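Rab GDP-dissociation inhibitor (Saccharomyces cerevisiae, PDB 2BCG) holds Rab GTPases such as SEC4 in their GDP-bound state by blocking nucleotide release, and extracts GDP-bound YPT7 from vacuolar membranes. Local coordinates at residues 104-109 with 247-251. Numbering follows the deposited sequence.
Sequences TDVTRY and GFARL
The CA atoms of Tyr109 and Gly247, 5.4 Å apart, are the nearest pair across the two segments, where the turn after helix 96-104 meets one side of helix 243-254. Asp105, with positive phi, closes helix 96-104 in a Schellman motif, and a short 3-10 turn at 106-108 follows. No hydrogen bond joins the two segments.

Val106 packs against the helix through both methyls. Its CG1 is anti to the backbone N (chi1 169°) and lies over the face of the Phe248 ring, 4.1 Å from the centroid, in a CH-pi contact. Val106 CG1 also sits 3.9 Å from Gly247 C. Val106 CG2 touches Phe248 CE1 at 3.8 Å and also packs on Leu251 CB. Leu251 reaches back to Thr104: its CD2 meets Thr104 CB at 3.8 Å, and its CD1 lies near the Thr104 carbonyl. Thr104 OG1 is hydrogen-bonded to Ile100 O and also accepts a weak bond from Val106 N.

At the other end, the extended Arg250 side chain and that of Tyr109 cross at about a right angle. Arg250 CD stands over the centre of the Tyr109 ring, 3.7 Å from the centroid. The guanidinium plane is turned 74° from the ring and presents its edge to it. Arg250 NE lies 3.6 Å from Tyr109 CE2. Tyr109 CD1 lies 3.4 Å from Gly247 O.

The polar ends of both residues reach the other protein chain. Tyr109 OH hydrogen-bonds to an acidic side chain of that chain and also to Arg447 NH1 of GDI itself. Arg250 NH2 forms a salt bridge to an acidic side chain of the other protein chain. This is helix-to-loop packing within the Rab-binding platform of GDI, where two YPT1-interacting regions, 108-114 and 236-261, are brought side by side.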
loop_
_atom_site.group_PDB
_atom_site.type_symbol
_atom_site.label_atom_id
_atom_site.label_comp_id
_atom_site.label_asym_id
_atom_site.label_seq_id
_atom_site.Cartn_x
_atom_site.Cartn_y
_atom_site.Cartn_z
ATOM N N THR A 104 1.623 8.618 -10.927
ATOM C CA THR A 104 0.461 7.773 -11.263
ATOM C C THR A 104 -0.808 8.198 -10.574
ATOM O O THR A 104 -1.884 7.624 -10.828
ATOM C CB THR A 104 0.698 6.306 -10.856
ATOM O OG1 THR A 104 0.907 6.215 -9.424
ATOM C CG2 THR A 104 1.864 5.654 -11.650
ATOM N N ASP A 105 -0.703 9.163 -9.663
ATOM C CA ASP A 105 -1.846 9.610 -8.860
ATOM C C ASP A 105 -2.442 8.491 -7.976
ATOM O O ASP A 105 -3.604 8.547 -7.559
ATOM C CB ASP A 105 -2.950 10.248 -9.717
ATOM C CG ASP A 105 -2.545 11.608 -10.315
ATOM O OD1 ASP A 105 -1.531 12.234 -9.919
ATOM O OD2 ASP A 105 -3.268 12.030 -11.228
ATOM N N VAL A 106 -1.617 7.507 -7.650
ATOM C CA VAL A 106 -2.053 6.475 -6.664
ATOM C C VAL A 106 -2.175 7.093 -5.266
ATOM O O VAL A 106 -2.839 6.560 -4.380
ATOM C CB VAL A 106 -1.196 5.208 -6.771
ATOM C CG1 VAL A 106 -1.456 4.260 -5.604
ATOM C CG2 VAL A 106 -1.511 4.535 -8.092
ATOM N N THR A 107 -1.610 8.304 -5.116
ATOM C CA THR A 107 -1.937 9.150 -3.993
ATOM C C THR A 107 -3.440 9.377 -3.805
ATOM O O THR A 107 -3.876 9.722 -2.690
ATOM C CB THR A 107 -1.258 10.550 -4.141
ATOM O OG1 THR A 107 -1.518 11.095 -5.451
ATOM C CG2 THR A 107 0.255 10.431 -3.945
ATOM N N ARG A 108 -4.244 9.174 -4.860
ATOM C CA ARG A 108 -5.708 9.293 -4.720
ATOM C C ARG A 108 -6.309 8.143 -3.891
ATOM O O ARG A 108 -7.455 8.253 -3.394
ATOM C CB ARG A 108 -6.380 9.238 -6.101
ATOM C CG ARG A 108 -6.143 10.413 -6.998
ATOM C CD ARG A 108 -6.675 9.985 -8.379
ATOM N NE ARG A 108 -6.707 11.127 -9.273
ATOM C CZ ARG A 108 -7.460 11.247 -10.372
ATOM N NH1 ARG A 108 -8.279 10.263 -10.806
ATOM N NH2 ARG A 108 -7.367 12.387 -11.048
ATOM N N TYR A 109 -5.549 7.061 -3.729
ATOM C CA TYR A 109 -6.110 5.830 -3.131
ATOM C C TYR A 109 -5.453 5.499 -1.802
ATOM O O TYR A 109 -5.857 4.551 -1.117
ATOM C CB TYR A 109 -5.993 4.625 -4.084
ATOM C CG TYR A 109 -6.252 4.981 -5.542
ATOM C CD1 TYR A 109 -5.383 4.580 -6.529
ATOM C CD2 TYR A 109 -7.355 5.766 -5.898
ATOM C CE1 TYR A 109 -5.583 4.915 -7.869
ATOM C CE2 TYR A 109 -7.575 6.111 -7.228
ATOM C CZ TYR A 109 -6.681 5.694 -8.208
ATOM O OH TYR A 109 -6.825 6.069 -9.544
ATOM N N GLY A 247 -3.931 -0.052 -4.116
ATOM C CA GLY A 247 -3.989 1.175 -4.901
ATOM C C GLY A 247 -3.439 1.003 -6.301
ATOM O O GLY A 247 -3.994 1.544 -7.288
ATOM N N PHE A 248 -2.315 0.297 -6.410
ATOM C CA PHE A 248 -1.751 0.051 -7.742
ATOM C C PHE A 248 -2.646 -0.904 -8.547
ATOM O O PHE A 248 -2.713 -0.788 -9.786
ATOM C CB PHE A 248 -0.298 -0.405 -7.654
ATOM C CG PHE A 248 0.638 0.742 -7.376
ATOM C CD1 PHE A 248 1.022 1.618 -8.419
ATOM C CD2 PHE A 248 1.064 1.010 -6.069
ATOM C CE1 PHE A 248 1.864 2.710 -8.160
ATOM C CE2 PHE A 248 1.886 2.132 -5.799
ATOM C CZ PHE A 248 2.311 2.962 -6.854
ATOM N N ALA A 249 -3.311 -1.842 -7.870
ATOM C CA ALA A 249 -4.285 -2.733 -8.555
ATOM C C ALA A 249 -5.446 -1.902 -9.111
ATOM O O ALA A 249 -5.914 -2.144 -10.233
ATOM C CB ALA A 249 -4.813 -3.802 -7.596
ATOM N N ARG A 250 -5.912 -0.928 -8.326
ATOM C CA ARG A 250 -6.961 -0.037 -8.835
ATOM C C ARG A 250 -6.450 0.743 -10.090
ATOM O O ARG A 250 -7.169 0.830 -11.108
ATOM C CB ARG A 250 -7.454 0.903 -7.750
ATOM C CG ARG A 250 -8.521 1.834 -8.298
ATOM C CD ARG A 250 -9.087 2.701 -7.221
ATOM N NE ARG A 250 -10.052 3.614 -7.827
ATOM C CZ ARG A 250 -11.331 3.288 -8.072
ATOM N NH1 ARG A 250 -11.836 2.082 -7.715
ATOM N NH2 ARG A 250 -12.106 4.184 -8.677
ATOM N N LEU A 251 -5.200 1.261 -10.030
ATOM C CA LEU A 251 -4.611 1.964 -11.210
ATOM C C LEU A 251 -4.637 1.036 -12.435
ATOM O O LEU A 251 -5.074 1.420 -13.538
ATOM C CB LEU A 251 -3.171 2.383 -10.905
ATOM C CG LEU A 251 -2.442 3.052 -12.072
ATOM C CD1 LEU A 251 -2.940 4.477 -12.337
ATOM C CD2 LEU A 251 -0.943 3.032 -11.771
#